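Local coordinates for flagellar protein (Xanthomonas campestris pv. campestris, PDB 3C12), which is probably required for building the flagellar hook, which it caps, and may act as a scaffold, this chain being its C-terminal domain region, at residues 8-12 with 109-113; 37-43 with 55-61. The contacts are given in a common frame with arbitrary orientation. Residues are numbered along the deposited sequence.

Contact 1: residues 8-12 with 109-113; sequences ALVGH and VDSVT
Two backbone hydrogen bonds tie the loop 8-12 to the strand segment 109-113: Gly-11 N donates to Val-109 O at 3.0 Å, and Val-109 N donates to His-12 O at 2.8 Å, both nearly straight. One strand residue thus engages a reverse turn with its NH and its CO. The turn is type II, Leu-9 to His-12, closed by His-12 N to Leu-9 O at 2.9 Å; Val-10 takes phi/psi -56/130 and Gly-11 95/-16, where a CB would collide with the preceding carbonyl oxygen. Packing spreads from there. Val-109 (t) points at the turn, its CB 3.4 Å from Leu-9 O; Val-10 (t) reaches along the strand, its CG2 3.6 Å from Val-112 CG2, and its CA lies 5.1 Å from Ser-111 CA. Asp-110 and Ser-111 form a classic beta bulge opposite Asn-122, whose ND2 also binds Ser-111 OG. Within this Tudor-like part, strand 118-123 flanks the site, with Leu-121 touching Leu-9 and Val-112, and Leu-123 touching Val-109.

Contact 2: residues 37-43 with 55-61; sequences SAGFVNF and QLSVPAS
A beta hairpin of the Ig-like domain illustrates how alternating side chains give a two-stranded ribbon two unlike faces. Strands 39-43 and 55-60 run antiparallel at 154°, their axes 4.2 Å apart at closest approach. Gly-39/Ala-60, Val-41/Val-58 and Phe-43/Leu-56 are hydrogen-bonded pairs, each with two backbone bonds: Gly-39 N to Ala-60 O 3.0 Å and Ala-60 N to Gly-39 O 2.5 Å; Val-41 N to Val-58 O 2.8 Å and Val-58 N to Val-41 O 2.9 Å; Phe-43 N to Leu-56 O and Leu-56 N to Phe-43 O, both 2.7 Å. Phe-40/Pro-59 and Asn-42/Ser-57 are the non-hydrogen-bonded pairs between them.

The face bearing Val-41, Phe-43, Leu-56, Val-58 and Ala-60 is apolar. Phe-43 (m, chi2 78°) swings its ring back along the ribbon, so that CE1 comes 4.0 Å from Val-58 CG2, diagonally across the ladder; Val-41 (p) sets CG1 4.0 Å from Val-58 CB. Gly-39, at phi/psi 146/-134, contributes no bump beside Ala-60. Val-66 fits against Val-41, Val-58 and Ala-60, Trp-70 meets Leu-56, and the Phe-43 and Phe-68 rings meet, which places this face against strand 64-70 in the domain interior.

The other face carries Phe-40, Pro-59, Asn-42 and Ser-57. Phe-40 (p) lifts its ring off the sheet, away from the partner strand, and its side chain also touches Thr-92 of strand 83-93. Asn-42 (m) instead leans across the ribbon: its ND2 makes a weak hydrogen bond to Val-41 O at 3.2 Å and comes within 2.7 Å of Ser-57 OG, at an angle too poor for a hydrogen bond.

In the fold
Contact 1 joins residues far apart in the chain, and contact 2 is nested inside the loop it closes. Their centres lie 31 Å apart, on opposite sides of the chain's centre, and their nearest atoms about 20 Å apart, so they do not touch. Both reach one branched, antiparallel strand network: segment 109-113 belongs to the long, interrupted strand 98-115, which pairs with strand 83-93, itself the neighbour of strand 39-46 from contact 2. The arrangement shows how a long strand can link two modules: a local hairpin helps build the Ig-like part, while a loop near the N-terminus meets a strand late in the chain in the Tudor-like part, and strand 98-115 links the two.

Contact 1: residues 8-12 with 109-113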
ATOM      1  N   ALA A   8       3.479   3.496 -23.791  1.00 63.06           N
ATOM      2  CA  ALA A   8       2.716   2.390 -24.336  1.00 63.66           C
ATOM      3  C   ALA A   8       1.707   1.957 -23.280  1.00 63.54           C
ATOM      4  O   ALA A   8       0.855   1.106 -23.526  1.00 64.20           O
ATOM      5  CB  ALA A   8       3.643   1.249 -24.665  1.00 63.94           C
ATOM      6  N   LEU A   9       1.823   2.542 -22.095  1.00 62.97           N
ATOM      7  CA  LEU A   9       0.912   2.229 -21.016  1.00 62.61           C
ATOM      8  C   LEU A   9      -0.416   2.931 -21.258  1.00 63.51           C
ATOM      9  O   LEU A   9      -1.466   2.479 -20.802  1.00 62.85           O
ATOM     10  CB  LEU A   9       1.504   2.679 -19.689  1.00 60.88           C
ATOM     11  CG  LEU A   9       2.736   1.907 -19.236  1.00 59.83           C
ATOM     12  CD1 LEU A   9       3.320   2.549 -17.998  1.00 58.96           C
ATOM     13  CD2 LEU A   9       2.346   0.471 -18.969  1.00 57.94           C
ATOM     14  N   VAL A  10      -0.370   4.038 -21.987  1.00 64.72           N
ATOM     15  CA  VAL A  10      -1.587   4.786 -22.270  1.00 66.32           C
ATOM     16  C   VAL A  10      -2.611   3.874 -22.942  1.00 66.47           C
ATOM     17  O   VAL A  10      -2.295   3.168 -23.900  1.00 66.81           O
ATOM     18  CB  VAL A  10      -1.301   6.002 -23.186  1.00 67.60           C
ATOM     19  CG1 VAL A  10      -2.549   6.875 -23.295  1.00 67.92           C
ATOM     20  CG2 VAL A  10      -0.134   6.807 -22.636  1.00 69.35           C
ATOM     21  N   GLY A  11      -3.836   3.882 -22.427  1.00 66.43           N
ATOM     22  CA  GLY A  11      -4.877   3.047 -23.001  1.00 66.06           C
ATOM     23  C   GLY A  11      -5.042   1.702 -22.316  1.00 65.93           C
ATOM     24  O   GLY A  11      -6.049   1.020 -22.497  1.00 66.21           O
ATOM     25  N   HIS A  12      -4.052   1.316 -21.523  1.00 66.13           N
ATOM     26  CA  HIS A  12      -4.105   0.046 -20.819  1.00 66.44           C
ATOM     27  C   HIS A  12      -4.401   0.235 -19.334  1.00 65.15           C
ATOM     28  O   HIS A  12      -4.629   1.360 -18.877  1.00 64.34           O
ATOM     29  CB  HIS A  12      -2.784  -0.699 -21.006  1.00 68.71           C
ATOM     30  CG  HIS A  12      -2.548  -1.158 -22.413  1.00 73.30           C
ATOM     31  ND1 HIS A  12      -1.398  -1.812 -22.800  1.00 73.57           N
ATOM     32  CD2 HIS A  12      -3.327  -1.080 -23.518  1.00 73.77           C
ATOM     33  CE1 HIS A  12      -1.479  -2.119 -24.083  1.00 74.42           C
ATOM     34  NE2 HIS A  12      -2.641  -1.685 -24.541  1.00 74.58           N
ATOM     35  N   VAL A 109      -4.949   3.693 -17.407  1.00 50.57           N
ATOM     36  CA  VAL A 109      -3.978   4.760 -17.643  1.00 51.40           C
ATOM     37  C   VAL A 109      -4.561   5.678 -18.707  1.00 51.99           C
ATOM     38  O   VAL A 109      -4.333   5.471 -19.902  1.00 51.79           O
ATOM     39  CB  VAL A 109      -2.650   4.200 -18.171  1.00 51.36           C
ATOM     40  CG1 VAL A 109      -1.670   5.330 -18.400  1.00 50.94           C
ATOM     41  CG2 VAL A 109      -2.087   3.182 -17.197  1.00 49.69           C
ATOM     42  N   ASP A 110      -5.315   6.683 -18.269  1.00 52.69           N
ATOM     43  CA  ASP A 110      -5.956   7.615 -19.182  1.00 53.48           C
ATOM     44  C   ASP A 110      -4.962   8.323 -20.090  1.00 53.09           C
ATOM     45  O   ASP A 110      -5.238   8.548 -21.275  1.00 52.95           O
ATOM     46  CB  ASP A 110      -6.770   8.651 -18.411  1.00 55.71           C
ATOM     47  CG  ASP A 110      -7.456   9.652 -19.333  1.00 58.50           C
ATOM     48  OD1 ASP A 110      -8.294   9.226 -20.165  1.00 58.91           O
ATOM     49  OD2 ASP A 110      -7.147  10.863 -19.231  1.00 59.88           O
ATOM     50  N   SER A 111      -3.807   8.676 -19.540  1.00 51.86           N
ATOM     51  CA  SER A 111      -2.784   9.351 -20.325  1.00 51.05           C
ATOM     52  C   SER A 111      -1.488   9.445 -19.551  1.00 50.52           C
ATOM     53  O   SER A 111      -1.426   9.127 -18.363  1.00 50.45           O
ATOM     54  CB  SER A 111      -3.245  10.758 -20.701  1.00 50.93           C
ATOM     55  OG  SER A 111      -3.394  11.564 -19.545  1.00 48.69           O
ATOM     56  N   VAL A 112      -0.447   9.889 -20.237  1.00 50.26           N
ATOM     57  CA  VAL A 112       0.854  10.033 -19.612  1.00 51.26           C
ATOM     58  C   VAL A 112       1.361  11.452 -19.811  1.00 51.38           C
ATOM     59  O   VAL A 112       1.182  12.051 -20.874  1.00 50.93           O
ATOM     60  CB  VAL A 112       1.874   9.026 -20.207  1.00 50.78           C
ATOM     61  CG1 VAL A 112       3.297   9.489 -19.935  1.00 50.91           C
ATOM     62  CG2 VAL A 112       1.653   7.657 -19.597  1.00 51.27           C
ATOM     63  N   THR A 113       1.978  11.993 -18.769  1.00 51.45           N
ATOM     64  CA  THR A 113       2.530  13.328 -18.838  1.00 51.74           C
ATOM     65  C   THR A 113       3.999  13.308 -18.469  1.00 53.84           C
ATOM     66  O   THR A 113       4.428  12.603 -17.556  1.00 53.07           O
ATOM     67  CB  THR A 113       1.791  14.305 -17.908  1.00 50.42           C
ATOM     68  OG1 THR A 113       0.486  14.580 -18.441  1.00 49.22           O
ATOM     69  CG2 THR A 113       2.574  15.600 -17.781  1.00 46.47           C
TER

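Contact 2: residues 37-43 with 55-61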
ATOM      1  N   SER A  37      -0.788 -16.691   3.291  1.00 52.21           N
ATOM      2  CA  SER A  37      -1.197 -17.975   3.834  1.00 54.12           C
ATOM      3  C   SER A  37      -2.560 -18.342   3.286  1.00 53.52           C
ATOM      4  O   SER A  37      -3.205 -17.530   2.638  1.00 54.05           O
ATOM      5  CB  SER A  37      -1.259 -17.892   5.364  1.00 56.40           C
ATOM      6  OG  SER A  37      -1.704 -19.110   5.940  1.00 61.78           O
ATOM      7  N   ALA A  38      -2.987 -19.575   3.529  1.00 52.71           N
ATOM      8  CA  ALA A  38      -4.302 -20.006   3.081  1.00 51.65           C
ATOM      9  C   ALA A  38      -5.287 -19.472   4.123  1.00 51.30           C
ATOM     10  O   ALA A  38      -4.933 -19.290   5.290  1.00 50.42           O
ATOM     11  CB  ALA A  38      -4.359 -21.523   3.010  1.00 51.83           C
ATOM     12  N   GLY A  39      -6.516 -19.209   3.699  1.00 50.36           N
ATOM     13  CA  GLY A  39      -7.514 -18.685   4.616  1.00 49.12           C
ATOM     14  C   GLY A  39      -8.440 -17.744   3.878  1.00 48.96           C
ATOM     15  O   GLY A  39      -8.913 -18.069   2.795  1.00 50.35           O
ATOM     16  N   PHE A  40      -8.716 -16.585   4.459  1.00 47.95           N
ATOM     17  CA  PHE A  40      -9.570 -15.609   3.795  1.00 46.57           C
ATOM     18  C   PHE A  40      -9.075 -14.193   4.049  1.00 45.87           C
ATOM     19  O   PHE A  40      -8.361 -13.929   5.011  1.00 45.16           O
ATOM     20  CB  PHE A  40     -11.040 -15.744   4.235  1.00 46.62           C
ATOM     21  CG  PHE A  40     -11.295 -15.405   5.683  1.00 48.06           C
ATOM     22  CD1 PHE A  40     -11.001 -16.314   6.690  1.00 47.79           C
ATOM     23  CD2 PHE A  40     -11.845 -14.179   6.034  1.00 47.92           C
ATOM     24  CE1 PHE A  40     -11.254 -16.008   8.019  1.00 49.88           C
ATOM     25  CE2 PHE A  40     -12.098 -13.865   7.362  1.00 49.83           C
ATOM     26  CZ  PHE A  40     -11.803 -14.781   8.354  1.00 49.62           C
ATOM     27  N   VAL A  41      -9.439 -13.281   3.164  1.00 45.21           N
ATOM     28  CA  VAL A  41      -9.041 -11.902   3.326  1.00 46.33           C
ATOM     29  C   VAL A  41     -10.287 -11.041   3.283  1.00 44.81           C
ATOM     30  O   VAL A  41     -11.152 -11.223   2.431  1.00 43.50           O
ATOM     31  CB  VAL A  41      -8.056 -11.479   2.224  1.00 47.09           C
ATOM     32  CG1 VAL A  41      -8.566 -11.931   0.885  1.00 49.66           C
ATOM     33  CG2 VAL A  41      -7.871  -9.980   2.239  1.00 45.16           C
ATOM     34  N   ASN A  42     -10.389 -10.122   4.235  1.00 46.07           N
ATOM     35  CA  ASN A  42     -11.532  -9.225   4.302  1.00 46.99           C
ATOM     36  C   ASN A  42     -11.141  -7.813   3.898  1.00 46.38           C
ATOM     37  O   ASN A  42     -10.266  -7.195   4.504  1.00 45.81           O
ATOM     38  CB  ASN A  42     -12.133  -9.215   5.713  1.00 46.90           C
ATOM     39  CG  ASN A  42     -12.947 -10.454   6.008  1.00 47.92           C
ATOM     40  OD1 ASN A  42     -13.460 -10.620   7.106  1.00 47.48           O
ATOM     41  ND2 ASN A  42     -13.070 -11.331   5.023  1.00 51.34           N
ATOM     42  N   PHE A  43     -11.799  -7.324   2.852  1.00 45.45           N
ATOM     43  CA  PHE A  43     -11.559  -5.988   2.335  1.00 47.00           C
ATOM     44  C   PHE A  43     -12.657  -5.078   2.850  1.00 46.43           C
ATOM     45  O   PHE A  43     -13.830  -5.305   2.596  1.00 46.71           O
ATOM     46  CB  PHE A  43     -11.556  -6.003   0.805  1.00 47.24           C
ATOM     47  CG  PHE A  43     -10.579  -6.978   0.215  1.00 50.23           C
ATOM     48  CD1 PHE A  43     -10.876  -8.333   0.163  1.00 51.22           C
ATOM     49  CD2 PHE A  43      -9.352  -6.545  -0.266  1.00 48.93           C
ATOM     50  CE1 PHE A  43      -9.965  -9.241  -0.358  1.00 52.24           C
ATOM     51  CE2 PHE A  43      -8.435  -7.448  -0.788  1.00 51.15           C
ATOM     52  CZ  PHE A  43      -8.743  -8.797  -0.832  1.00 52.09           C
ATOM     53  N   GLN A  55     -18.084  -4.364   3.174  1.00 48.61           N
ATOM     54  CA  GLN A  55     -17.014  -5.294   3.493  1.00 48.89           C
ATOM     55  C   GLN A  55     -17.094  -6.527   2.596  1.00 47.28           C
ATOM     56  O   GLN A  55     -18.162  -7.097   2.388  1.00 47.14           O
ATOM     57  CB  GLN A  55     -17.117  -5.699   4.961  1.00 51.06           C
ATOM     58  CG  GLN A  55     -15.784  -5.949   5.638  1.00 56.69           C
ATOM     59  CD  GLN A  55     -15.706  -7.338   6.225  1.00 58.51           C
ATOM     60  OE1 GLN A  55     -15.040  -7.561   7.230  1.00 59.45           O
ATOM     61  NE2 GLN A  55     -16.384  -8.285   5.588  1.00 61.30           N
ATOM     62  N   LEU A  56     -15.953  -6.923   2.056  1.00 45.83           N
ATOM     63  CA  LEU A  56     -15.885  -8.076   1.174  1.00 44.46           C
ATOM     64  C   LEU A  56     -14.991  -9.119   1.815  1.00 44.07           C
ATOM     65  O   LEU A  56     -14.098  -8.788   2.593  1.00 44.47           O
ATOM     66  CB  LEU A  56     -15.301  -7.669  -0.181  1.00 44.59           C
ATOM     67  CG  LEU A  56     -15.979  -6.522  -0.934  1.00 45.84           C
ATOM     68  CD1 LEU A  56     -15.052  -5.970  -2.005  1.00 44.47           C
ATOM     69  CD2 LEU A  56     -17.283  -7.013  -1.542  1.00 46.80           C
ATOM     70  N   SER A  57     -15.237 -10.381   1.491  1.00 42.02           N
ATOM     71  CA  SER A  57     -14.433 -11.464   2.033  1.00 41.23           C
ATOM     72  C   SER A  57     -14.115 -12.399   0.896  1.00 41.22           C
ATOM     73  O   SER A  57     -14.979 -12.686   0.081  1.00 40.45           O
ATOM     74  CB  SER A  57     -15.204 -12.206   3.123  1.00 41.63           C
ATOM     75  OG  SER A  57     -15.605 -11.313   4.148  1.00 41.16           O
ATOM     76  N   VAL A  58     -12.873 -12.860   0.819  1.00 41.63           N
ATOM     77  CA  VAL A  58     -12.473 -13.771  -0.253  1.00 39.69           C
ATOM     78  C   VAL A  58     -11.593 -14.880   0.285  1.00 42.14           C
ATOM     79  O   VAL A  58     -10.646 -14.622   1.030  1.00 41.63           O
ATOM     80  CB  VAL A  58     -11.678 -13.042  -1.378  1.00 39.16           C
ATOM     81  CG1 VAL A  58     -11.292 -14.023  -2.471  1.00 37.84           C
ATOM     82  CG2 VAL A  58     -12.503 -11.925  -1.958  1.00 35.21           C
ATOM     83  N   PRO A  59     -11.894 -16.135  -0.086  1.00 43.81           N
ATOM     84  CA  PRO A  59     -11.095 -17.270   0.377  1.00 42.31           C
ATOM     85  C   PRO A  59      -9.739 -17.276  -0.330  1.00 44.47           C
ATOM     86  O   PRO A  59      -9.578 -16.668  -1.392  1.00 43.16           O
ATOM     87  CB  PRO A  59     -11.961 -18.469   0.009  1.00 41.45           C
ATOM     88  CG  PRO A  59     -12.608 -18.019  -1.250  1.00 41.23           C
ATOM     89  CD  PRO A  59     -13.007 -16.591  -0.937  1.00 41.93           C
ATOM     90  N   ALA A  60      -8.769 -17.950   0.277  1.00 46.60           N
ATOM     91  CA  ALA A  60      -7.429 -18.042  -0.281  1.00 49.08           C
ATOM     92  C   ALA A  60      -6.914 -19.476  -0.213  1.00 51.35           C
ATOM     93  O   ALA A  60      -6.404 -19.924   0.815  1.00 51.37           O
ATOM     94  CB  ALA A  60      -6.484 -17.111   0.466  1.00 47.16           C
ATOM     95  N   SER A  61      -7.067 -20.186  -1.323  1.00 53.94           N
ATOM     96  CA  SER A  61      -6.620 -21.565  -1.454  1.00 55.92           C
ATOM     97  C   SER A  61      -5.296 -21.801  -0.726  1.00 56.39           C
ATOM     98  O   SER A  61      -5.103 -22.830  -0.072  1.00 57.35           O
ATOM     99  CB  SER A  61      -6.476 -21.900  -2.942  1.00 56.92           C
ATOM    100  OG  SER A  61      -5.800 -20.861  -3.645  1.00 59.80           O
TER